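Local coordinates for thioredoxin-like protein (Bacteroides caccae ATCC 43185, PDB 4YOD) that is of unconfirmed function but probably works as a thiol-disulfide oxidoreductase, pairing a thioredoxin-fold domain with an all-helical N-terminal region, at residues Ala75-Ala78 against Ile79-Ile83; Phe93-Ile96 against Thr97-Asp101; Phe116-Pro119 against Val120-Met124. One frame throughout, in Å; residues are numbered along the deposited sequence.

Contact 1: Ala75-Ala78 against Ile79-Ile83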
ATOM      1  N   ALA A  75       7.382  -7.627  12.523  1.00 28.65           N
ATOM      2  CA  ALA A  75       7.334  -6.197  12.237  1.00 27.82           C
ATOM      3  C   ALA A  75       6.002  -5.596  12.741  1.00 29.05           C
ATOM      4  O   ALA A  75       6.025  -4.601  13.459  1.00 27.51           O
ATOM      5  CB  ALA A  75       7.507  -5.963  10.741  1.00 28.93           C
ATOM      6  N   GLN A  76       4.860  -6.244  12.440  1.00 25.46           N
ATOM      7  CA  GLN A  76       3.531  -5.751  12.847  1.00 26.15           C
ATOM      8  C   GLN A  76       3.404  -5.680  14.382  1.00 30.33           C
ATOM      9  O   GLN A  76       2.865  -4.694  14.887  1.00 28.88           O
ATOM     10  CB  GLN A  76       2.415  -6.594  12.221  1.00 27.05           C
ATOM     11  CG  GLN A  76       2.292  -6.310  10.718  1.00 31.68           C
ATOM     12  CD  GLN A  76       1.292  -7.203  10.017  1.00 40.74           C
ATOM     13  OE1 GLN A  76       1.165  -8.386  10.342  1.00 34.12           O
ATOM     14  NE2 GLN A  76       0.609  -6.669   8.995  1.00 26.77           N
ATOM     15  N   GLU A  77       3.904  -6.713  15.108  1.00 27.61           N
ATOM     16  CA  GLU A  77       3.903  -6.747  16.573  0.50 28.03           C
ATOM     17  C   GLU A  77       4.761  -5.602  17.149  1.00 30.60           C
ATOM     18  O   GLU A  77       4.341  -4.929  18.100  1.00 29.51           O
ATOM     19  CB  GLU A  77       4.416  -8.109  17.080  0.50 30.97           C
ATOM     20  CG  GLU A  77       4.423  -8.250  18.594  0.50 43.10           C
ATOM     21  CD  GLU A  77       4.861  -9.610  19.099  0.50 71.01           C
ATOM     22  OE1 GLU A  77       4.010 -10.529  19.154  0.50 70.06           O
ATOM     23  OE2 GLU A  77       6.055  -9.756  19.446  0.50 68.91           O
ATOM     24  N   ALA A  78       5.958  -5.368  16.568  1.00 26.65           N
ATOM     25  CA  ALA A  78       6.860  -4.312  17.030  1.00 26.01           C
ATOM     26  C   ALA A  78       6.277  -2.915  16.789  1.00 28.45           C
ATOM     27  O   ALA A  78       6.350  -2.074  17.691  1.00 26.88           O
ATOM     28  CB  ALA A  78       8.204  -4.438  16.344  1.00 27.09           C
ATOM     29  N   ILE A  79       5.699  -2.669  15.580  1.00 25.95           N
ATOM     30  CA  ILE A  79       5.063  -1.388  15.234  1.00 25.95           C
ATOM     31  C   ILE A  79       3.942  -1.078  16.257  1.00 25.21           C
ATOM     32  O   ILE A  79       3.896   0.020  16.799  1.00 24.60           O
ATOM     33  CB  ILE A  79       4.490  -1.420  13.787  1.00 30.53           C
ATOM     34  CG1 ILE A  79       5.598  -1.494  12.742  1.00 31.60           C
ATOM     35  CG2 ILE A  79       3.615  -0.178  13.533  1.00 34.80           C
ATOM     36  CD1 ILE A  79       5.095  -2.138  11.418  1.00 37.33           C
ATOM     37  N   ARG A  80       3.063  -2.058  16.520  1.00 23.52           N
ATOM     38  CA  ARG A  80       1.969  -1.915  17.495  1.00 23.51           C
ATOM     39  C   ARG A  80       2.520  -1.529  18.894  1.00 28.94           C
ATOM     40  O   ARG A  80       2.038  -0.550  19.481  1.00 27.87           O
ATOM     41  CB  ARG A  80       1.120  -3.204  17.572  1.00 26.31           C
ATOM     42  CG  ARG A  80       0.006  -3.156  18.628  1.00 35.67           C
ATOM     43  CD  ARG A  80      -1.035  -2.111  18.298  1.00 47.59           C
ATOM     44  NE  ARG A  80      -1.996  -1.891  19.383  1.00 49.56           N
ATOM     45  CZ  ARG A  80      -3.236  -2.359  19.385  1.00 51.14           C
ATOM     46  NH1 ARG A  80      -3.675  -3.100  18.376  1.00 28.20           N
ATOM     47  NH2 ARG A  80      -4.050  -2.088  20.394  1.00 43.07           N
ATOM     48  N   LYS A  81       3.527  -2.278  19.407  1.00 25.95           N
ATOM     49  CA  LYS A  81       4.136  -1.969  20.716  1.00 27.20           C
ATOM     50  C   LYS A  81       4.718  -0.551  20.766  1.00 30.02           C
ATOM     51  O   LYS A  81       4.558   0.118  21.781  1.00 28.66           O
ATOM     52  CB  LYS A  81       5.245  -2.966  21.081  1.00 30.90           C
ATOM     53  CG  LYS A  81       4.735  -4.302  21.579  1.00 45.04           C
ATOM     54  CD  LYS A  81       5.902  -5.233  21.886  1.00 52.60           C
ATOM     55  CE  LYS A  81       5.472  -6.678  22.005  1.00 58.45           C
ATOM     56  NZ  LYS A  81       4.650  -6.918  23.221  1.00 70.79           N
ATOM     57  N   THR A  82       5.364  -0.089  19.673  1.00 27.27           N
ATOM     58  CA  THR A  82       5.980   1.253  19.599  1.00 27.26           C
ATOM     59  C   THR A  82       4.890   2.328  19.710  1.00 30.44           C
ATOM     60  O   THR A  82       5.035   3.218  20.544  1.00 30.33           O
ATOM     61  CB  THR A  82       6.828   1.385  18.331  1.00 29.94           C
ATOM     62  OG1 THR A  82       7.879   0.427  18.422  1.00 25.42           O
ATOM     63  CG2 THR A  82       7.406   2.775  18.141  1.00 29.22           C
ATOM     64  N   ILE A  83       3.802   2.228  18.915  1.00 25.95           N
ATOM     65  CA  ILE A  83       2.689   3.193  18.981  1.00 25.92           C
ATOM     66  C   ILE A  83       2.062   3.186  20.390  1.00 30.81           C
ATOM     67  O   ILE A  83       1.825   4.265  20.934  1.00 30.90           O
ATOM     68  CB  ILE A  83       1.603   2.984  17.866  1.00 27.87           C
ATOM     69  CG1 ILE A  83       2.222   2.928  16.434  1.00 27.48           C
ATOM     70  CG2 ILE A  83       0.506   4.068  17.954  1.00 28.76           C
ATOM     71  CD1 ILE A  83       3.133   4.139  15.957  1.00 26.08           C
TER
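Ile79 lays its longer branch over the backbone carbonyl of Ala75, one turn back along helix 72-85. The contact is made of successive i to i+4 pairs along this α-helix, part of the helical region that precedes the thioredoxin fold. The first torsion of Ile79 (chi1 -68°) sets CG1 beside its own backbone N, facing the turn before, where CG1 lies 3.2 Å from Ala75 O. That oxygen also takes the Ile79 N-H, with N to O at 2.9 Å and nearly straight at hydrogen (169°); CG1 thus leans on the same carbonyl oxygen that accepts this bond. The same side chain packs against Phe116 and Val120 of helix 114-125 and against Leu67. With an alanine here the backbone bond would remain, but a gap would probably open between the two helices, leaving Phe116 and Val120 without the branches they lean on.

On a more exposed face, Glu77 and Lys81 run side by side and point the same way. Glu77 is extended, and its CG meets Lys81 CE at 3.9 Å, a touch of aliphatic stems. The charged ends stop short of each other, Glu77 OE2 being 4.9 Å from Lys81 NZ. Both distances describe one of two Glu77 conformers, and any attraction between the charges is doubtful.

Gln76 and Arg80 find polar partners elsewhere: Gln76 NE2 bonds Glu115 O, and Arg80 NE pairs with Asp84 OD1 in a salt bridge. On the buried side, Ala78 O accepts the Thr82 N-H at 3.0 Å. The hydroxyl of Thr82 stands equally near that carbonyl, with 3.0 Å between Thr82 OG1 and Ala78 O, and OG1 is hydrogen-bonded to Tyr63 OH.

Contact 2: Phe93-Ile96 against Thr97-Asp101; sequences FAYI and TDLAD
Thr97 reaches back one turn of helix 90-105 to Phe93 and grips it twice, by a polar and by an apolar branch. The hydrogen bonds come first. Thr97 OG1 donates to Phe93 O at 2.8 Å, and the Thr97 backbone N gives its hydrogen to the same oxygen at 2.9 Å, so one carbonyl serves two donors. OG1 is put there by a first torsion of 55°, between the backbone N and the carbonyl carbon of its own residue; from there it comes in at an angle, tilted 31° from the carbonyl plane of Phe93. A buried threonine hydroxyl is thereby satisfied within its own helix. Further backbone bonds of the α-helical pattern run from Asp98, Leu99 and Ala100 to Ala94, Tyr95 and Ile96.

The ring contacts follow the same spacing. Thr97 CG2 makes a CH-pi contact over one face of the Phe93 ring, 4.0 Å from its centroid and 17° off the normal. On another side of the helix, Leu99 CG lies over a face of the Tyr95 ring, toward its rim, with Leu99 CD1 3.7 Å from Tyr95 CE2.

Water makes the third kind. A single molecule donates both to Tyr95 O at 2.9 Å and to Asp98 OD2 at 2.7 Å, tying the exposed carboxylate to the backbone.

Around this turn, Ile96, Leu99 and Ala100 press on Trp60 of helix 53-66, while Phe93 and Thr97 face Met124 (a selenomethionine) of helix 114-125. Asp101 reaches on to a salt bridge with Arg141 of helix 132-146.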
ATOM      1  N   PHE A  93       2.178  11.025  20.741  1.00 27.96           N
ATOM      2  CA  PHE A  93       1.340  10.059  20.011  1.00 25.95           C
ATOM      3  C   PHE A  93       0.955  10.640  18.648  1.00 30.13           C
ATOM      4  O   PHE A  93       1.143   9.972  17.616  1.00 26.88           O
ATOM      5  CB  PHE A  93       0.085   9.715  20.846  1.00 27.83           C
ATOM      6  CG  PHE A  93      -0.852   8.734  20.163  1.00 28.97           C
ATOM      7  CD1 PHE A  93      -1.821   9.179  19.269  1.00 32.29           C
ATOM      8  CD2 PHE A  93      -0.805   7.381  20.461  1.00 29.56           C
ATOM      9  CE1 PHE A  93      -2.684   8.272  18.640  1.00 32.15           C
ATOM     10  CE2 PHE A  93      -1.672   6.480  19.835  1.00 31.79           C
ATOM     11  CZ  PHE A  93      -2.611   6.935  18.942  1.00 29.59           C
ATOM     12  N   ALA A  94       0.483  11.911  18.644  1.00 29.40           N
ATOM     13  CA  ALA A  94       0.057  12.650  17.444  1.00 29.91           C
ATOM     14  C   ALA A  94       1.219  12.846  16.471  1.00 32.44           C
ATOM     15  O   ALA A  94       1.038  12.677  15.266  1.00 31.24           O
ATOM     16  CB  ALA A  94      -0.533  14.006  17.849  1.00 32.49           C
ATOM     17  N   TYR A  95       2.413  13.181  16.994  1.00 29.66           N
ATOM     18  CA  TYR A  95       3.613  13.384  16.176  1.00 29.09           C
ATOM     19  C   TYR A  95       4.072  12.064  15.499  1.00 30.14           C
ATOM     20  O   TYR A  95       4.341  12.062  14.303  1.00 28.44           O
ATOM     21  CB  TYR A  95       4.741  14.003  17.030  1.00 31.06           C
ATOM     22  CG  TYR A  95       6.079  14.092  16.331  1.00 32.61           C
ATOM     23  CD1 TYR A  95       6.380  15.160  15.490  1.00 35.13           C
ATOM     24  CD2 TYR A  95       7.041  13.100  16.498  1.00 32.43           C
ATOM     25  CE1 TYR A  95       7.601  15.230  14.817  1.00 35.84           C
ATOM     26  CE2 TYR A  95       8.265  13.164  15.837  1.00 33.04           C
ATOM     27  CZ  TYR A  95       8.545  14.236  15.007  1.00 37.18           C
ATOM     28  OH  TYR A  95       9.748  14.289  14.352  1.00 37.87           O
ATOM     29  N   ILE A  96       4.193  10.964  16.266  1.00 26.38           N
ATOM     30  CA  ILE A  96       4.679   9.680  15.748  1.00 25.14           C
ATOM     31  C   ILE A  96       3.627   9.064  14.798  1.00 29.28           C
ATOM     32  O   ILE A  96       3.994   8.561  13.736  1.00 28.97           O
ATOM     33  CB  ILE A  96       5.059   8.728  16.918  1.00 28.41           C
ATOM     34  CG1 ILE A  96       6.186   9.336  17.831  1.00 29.57           C
ATOM     35  CG2 ILE A  96       5.413   7.299  16.400  1.00 30.09           C
ATOM     36  CD1 ILE A  96       7.599   9.544  17.186  1.00 36.60           C
ATOM     37  N   THR A  97       2.335   9.161  15.128  1.00 25.53           N
ATOM     38  CA  THR A  97       1.320   8.605  14.220  1.00 24.64           C
ATOM     39  C   THR A  97       1.255   9.421  12.920  1.00 28.01           C
ATOM     40  O   THR A  97       0.942   8.853  11.861  1.00 28.36           O
ATOM     41  CB  THR A  97      -0.067   8.469  14.876  1.00 26.90           C
ATOM     42  OG1 THR A  97      -0.506   9.719  15.415  1.00 25.56           O
ATOM     43  CG2 THR A  97      -0.101   7.378  15.933  1.00 28.23           C
ATOM     44  N   ASP A  98       1.561  10.723  12.994  1.00 26.30           N
ATOM     45  CA  ASP A  98       1.610  11.583  11.799  1.00 27.95           C
ATOM     46  C   ASP A  98       2.799  11.173  10.917  1.00 30.43           C
ATOM     47  O   ASP A  98       2.645  11.113   9.693  1.00 30.29           O
ATOM     48  CB  ASP A  98       1.681  13.062  12.168  1.00 32.29           C
ATOM     49  CG  ASP A  98       1.781  13.976  10.964  1.00 50.28           C
ATOM     50  OD1 ASP A  98       0.766  14.110  10.234  1.00 52.32           O
ATOM     51  OD2 ASP A  98       2.887  14.517  10.720  1.00 60.14           O
ATOM     52  N   LEU A  99       3.967  10.849  11.526  1.00 27.80           N
ATOM     53  CA  LEU A  99       5.118  10.332  10.771  1.00 27.30           C
ATOM     54  C   LEU A  99       4.774   9.000  10.081  1.00 29.61           C
ATOM     55  O   LEU A  99       5.211   8.777   8.956  1.00 29.50           O
ATOM     56  CB  LEU A  99       6.350  10.119  11.663  1.00 27.35           C
ATOM     57  CG  LEU A  99       7.095  11.368  12.178  1.00 31.49           C
ATOM     58  CD1 LEU A  99       8.333  10.957  12.911  1.00 30.45           C
ATOM     59  CD2 LEU A  99       7.486  12.328  11.045  1.00 35.10           C
ATOM     60  N   ALA A 100       4.011   8.109  10.770  1.00 26.37           N
ATOM     61  CA  ALA A 100       3.562   6.816  10.215  1.00 26.12           C
ATOM     62  C   ALA A 100       2.702   7.042   8.972  1.00 29.34           C
ATOM     63  O   ALA A 100       2.899   6.355   7.986  1.00 30.06           O
ATOM     64  CB  ALA A 100       2.787   6.028  11.258  1.00 26.59           C
ATOM     65  N   ASP A 101       1.822   8.055   8.983  1.00 26.64           N
ATOM     66  CA  ASP A 101       0.995   8.422   7.821  1.00 26.67           C
ATOM     67  C   ASP A 101       1.932   8.906   6.683  1.00 32.12           C
ATOM     68  O   ASP A 101       1.956   8.308   5.599  1.00 32.96           O
ATOM     69  CB  ASP A 101      -0.030   9.511   8.235  1.00 28.25           C
ATOM     70  CG  ASP A 101      -0.937  10.093   7.158  1.00 41.18           C
ATOM     71  OD1 ASP A 101      -0.889   9.612   6.011  1.00 42.61           O
ATOM     72  OD2 ASP A 101      -1.748  10.979   7.485  1.00 49.41           O
TER
HETATM   73  O   HOH W   1       4.762  14.403  12.663  1.00 32.18           O

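Contact 3: Phe116-Pro119 against Val120-Met124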
ATOM      1  N   PHE A 116       2.412  -2.320   7.070  1.00 24.62           N
ATOM      2  CA  PHE A 116       3.046  -1.718   8.243  1.00 23.98           C
ATOM      3  C   PHE A 116       2.131  -0.640   8.834  1.00 27.69           C
ATOM      4  O   PHE A 116       2.177  -0.382  10.029  1.00 26.63           O
ATOM      5  CB  PHE A 116       4.424  -1.124   7.894  1.00 25.88           C
ATOM      6  CG  PHE A 116       5.557  -2.041   7.474  1.00 28.23           C
ATOM      7  CD1 PHE A 116       5.470  -3.420   7.655  1.00 31.19           C
ATOM      8  CD2 PHE A 116       6.740  -1.518   6.960  1.00 31.49           C
ATOM      9  CE1 PHE A 116       6.527  -4.259   7.276  1.00 33.66           C
ATOM     10  CE2 PHE A 116       7.797  -2.362   6.585  1.00 35.58           C
ATOM     11  CZ  PHE A 116       7.672  -3.722   6.736  1.00 33.58           C
ATOM     12  N   TYR A 117       1.296   0.007   7.999  1.00 25.20           N
ATOM     13  CA  TYR A 117       0.408   1.054   8.481  1.00 24.16           C
ATOM     14  C   TYR A 117      -0.824   0.495   9.234  1.00 26.21           C
ATOM     15  O   TYR A 117      -1.277   1.134  10.188  1.00 24.63           O
ATOM     16  CB  TYR A 117      -0.022   1.966   7.324  1.00 25.16           C
ATOM     17  CG  TYR A 117      -0.695   3.233   7.794  1.00 26.00           C
ATOM     18  CD1 TYR A 117      -0.050   4.107   8.674  1.00 26.00           C
ATOM     19  CD2 TYR A 117      -1.968   3.567   7.359  1.00 26.71           C
ATOM     20  CE1 TYR A 117      -0.681   5.261   9.132  1.00 25.39           C
ATOM     21  CE2 TYR A 117      -2.574   4.759   7.749  1.00 27.21           C
ATOM     22  CZ  TYR A 117      -1.928   5.603   8.635  1.00 29.45           C
ATOM     23  OH  TYR A 117      -2.602   6.720   9.073  1.00 32.16           O
ATOM     24  N   ILE A 118      -1.363  -0.683   8.826  1.00 23.48           N
ATOM     25  CA  ILE A 118      -2.527  -1.316   9.489  1.00 22.21           C
ATOM     26  C   ILE A 118      -2.301  -1.465  11.036  1.00 27.67           C
ATOM     27  O   ILE A 118      -3.169  -0.953  11.753  1.00 25.61           O
ATOM     28  CB  ILE A 118      -2.930  -2.636   8.797  1.00 25.24           C
ATOM     29  CG1 ILE A 118      -3.693  -2.308   7.471  1.00 26.37           C
ATOM     30  CG2 ILE A 118      -3.775  -3.550   9.712  1.00 25.62           C
ATOM     31  CD1 ILE A 118      -3.734  -3.475   6.440  1.00 31.77           C
ATOM     32  N   PRO A 119      -1.169  -2.026  11.593  1.00 25.70           N
ATOM     33  CA  PRO A 119      -1.008  -2.031  13.072  1.00 25.77           C
ATOM     34  C   PRO A 119      -0.983  -0.615  13.691  1.00 28.44           C
ATOM     35  O   PRO A 119      -1.438  -0.466  14.822  1.00 27.66           O
ATOM     36  CB  PRO A 119       0.321  -2.767  13.306  1.00 28.10           C
ATOM     37  CG  PRO A 119       1.021  -2.773  11.998  1.00 31.39           C
ATOM     38  CD  PRO A 119      -0.048  -2.732  10.936  1.00 26.66           C
ATOM     39  N   VAL A 120      -0.498   0.424  12.963  1.00 24.83           N
ATOM     40  CA  VAL A 120      -0.567   1.821  13.466  1.00 24.14           C
ATOM     41  C   VAL A 120      -2.061   2.224  13.645  1.00 26.50           C
ATOM     42  O   VAL A 120      -2.417   2.760  14.683  1.00 23.59           O
ATOM     43  CB  VAL A 120       0.171   2.863  12.585  1.00 26.22           C
ATOM     44  CG1 VAL A 120       0.103   4.259  13.213  1.00 26.36           C
ATOM     45  CG2 VAL A 120       1.629   2.458  12.332  1.00 26.04           C
ATOM     46  N   LEU A 121      -2.909   1.950  12.626  1.00 23.52           N
ATOM     47  CA  LEU A 121      -4.344   2.272  12.630  1.00 21.92           C
ATOM     48  C   LEU A 121      -5.063   1.542  13.724  1.00 25.52           C
ATOM     49  O   LEU A 121      -5.947   2.121  14.352  1.00 24.29           O
ATOM     50  CB  LEU A 121      -4.977   1.929  11.269  1.00 21.74           C
ATOM     51  CG  LEU A 121      -4.559   2.802  10.090  1.00 24.22           C
ATOM     52  CD1 LEU A 121      -5.101   2.243   8.791  1.00 24.93           C
ATOM     53  CD2 LEU A 121      -4.977   4.274  10.298  1.00 28.28           C
ATOM     54  N   GLU A 122      -4.673   0.257  13.971  1.00 23.16           N
ATOM     55  CA  GLU A 122      -5.249  -0.590  15.026  1.00 23.32           C
ATOM     56  C   GLU A 122      -4.911   0.002  16.403  1.00 28.05           C
ATOM     57  O   GLU A 122      -5.772   0.058  17.295  1.00 26.95           O
ATOM     58  CB  GLU A 122      -4.737  -2.040  14.898  1.00 24.58           C
ATOM     59  CG  GLU A 122      -5.332  -2.794  13.693  1.00 27.88           C
ATOM     60  CD  GLU A 122      -4.800  -4.198  13.425  1.00 43.47           C
ATOM     61  OE1 GLU A 122      -3.642  -4.496  13.803  1.00 36.64           O
ATOM     62  OE2 GLU A 122      -5.536  -4.994  12.799  1.00 37.47           O
ATOM     63  N   ALA A 123      -3.666   0.471  16.573  1.00 25.16           N
ATOM     64  CA  ALA A 123      -3.251   1.105  17.833  1.00 25.55           C
ATOM     65  C   ALA A 123      -4.000   2.408  18.054  1.00 28.01           C
ATOM     66  O   ALA A 123      -4.350   2.704  19.184  1.00 28.26           O
ATOM     67  CB  ALA A 123      -1.752   1.361  17.816  1.00 26.02           C
HETATM   68  N   MSE A 124      -4.277   3.179  16.980  1.00 23.44           N
HETATM   69  CA  MSE A 124      -5.012   4.443  17.109  1.00 21.69           C
HETATM   70  C   MSE A 124      -6.478   4.205  17.499  1.00 29.15           C
HETATM   71  O   MSE A 124      -6.988   4.879  18.390  1.00 30.63           O
HETATM   72  CB  MSE A 124      -4.916   5.262  15.816  1.00 21.12           C
HETATM   73  CG  MSE A 124      -3.457   5.701  15.499  1.00 24.33           C
HETATM   74 SE   MSE A 124      -3.295   6.583  13.778  0.75 25.68          SE
HETATM   75  CE  MSE A 124      -4.020   8.334  14.242  1.00 24.47           C
TER
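Tyr117 and Leu121 form the tight side of this turn of helix 114-125. Leu121 CG lies over one face of the Tyr117 ring as a CH-pi contact, 4.1 Å from the centroid and 29° off the normal, and Leu121 CD2 closes to 3.5 Å from Tyr117 CE2. With CG of Tyr117 anti to the backbone N (chi1 -168°), the ring swings forward alongside the next turn, where Val120 CB also reaches Tyr117 CD1 at 4.1 Å. Pro138 and Arg141 of helix 132-146 pack on Leu121.

The Glu122 side is looser and partly open to solvent. Its carboxylate hangs across Ile118, with OE2 3.8 Å from Ile118 CG2, a contact with no polar bond in it. Its backbone is firmer: Glu122 N donates to Ile118 O at 2.9 Å.

Pro119 kinks the helix, since its nitrogen has no hydrogen to give to the turn before, yet Pro119 O still accepts from Ala123 N at 3.0 Å. Tyr117 OH is hydrogen-bonded to Arg141 NH1. The tight side is therefore held by apolar contacts between side chains, while this one hydroxyl ties the turn to helix 132-146.

In the fold
The three contacts are single turns of three successive helices that pack together in the N-terminal helical region. Contacts 1 and 3 are closest, their centres about 8 Å apart; contact 2 lies about 11 Å from contact 3 and 13 Å from contact 1, centre to centre. Ile83, at the end of contact 1, reaches both others: its CG2 lies 3.8 Å from Phe93 CE2 and 3.5 Å from Ala123 CB. Contacts 2 and 3 also meet directly, with Ala100 CB 3.8 Å from Val120 CG1. None of these turns belongs to the thioredoxin fold, where the CxxC pair Cys186 and Cys189, at a helix start, is probably the redox site.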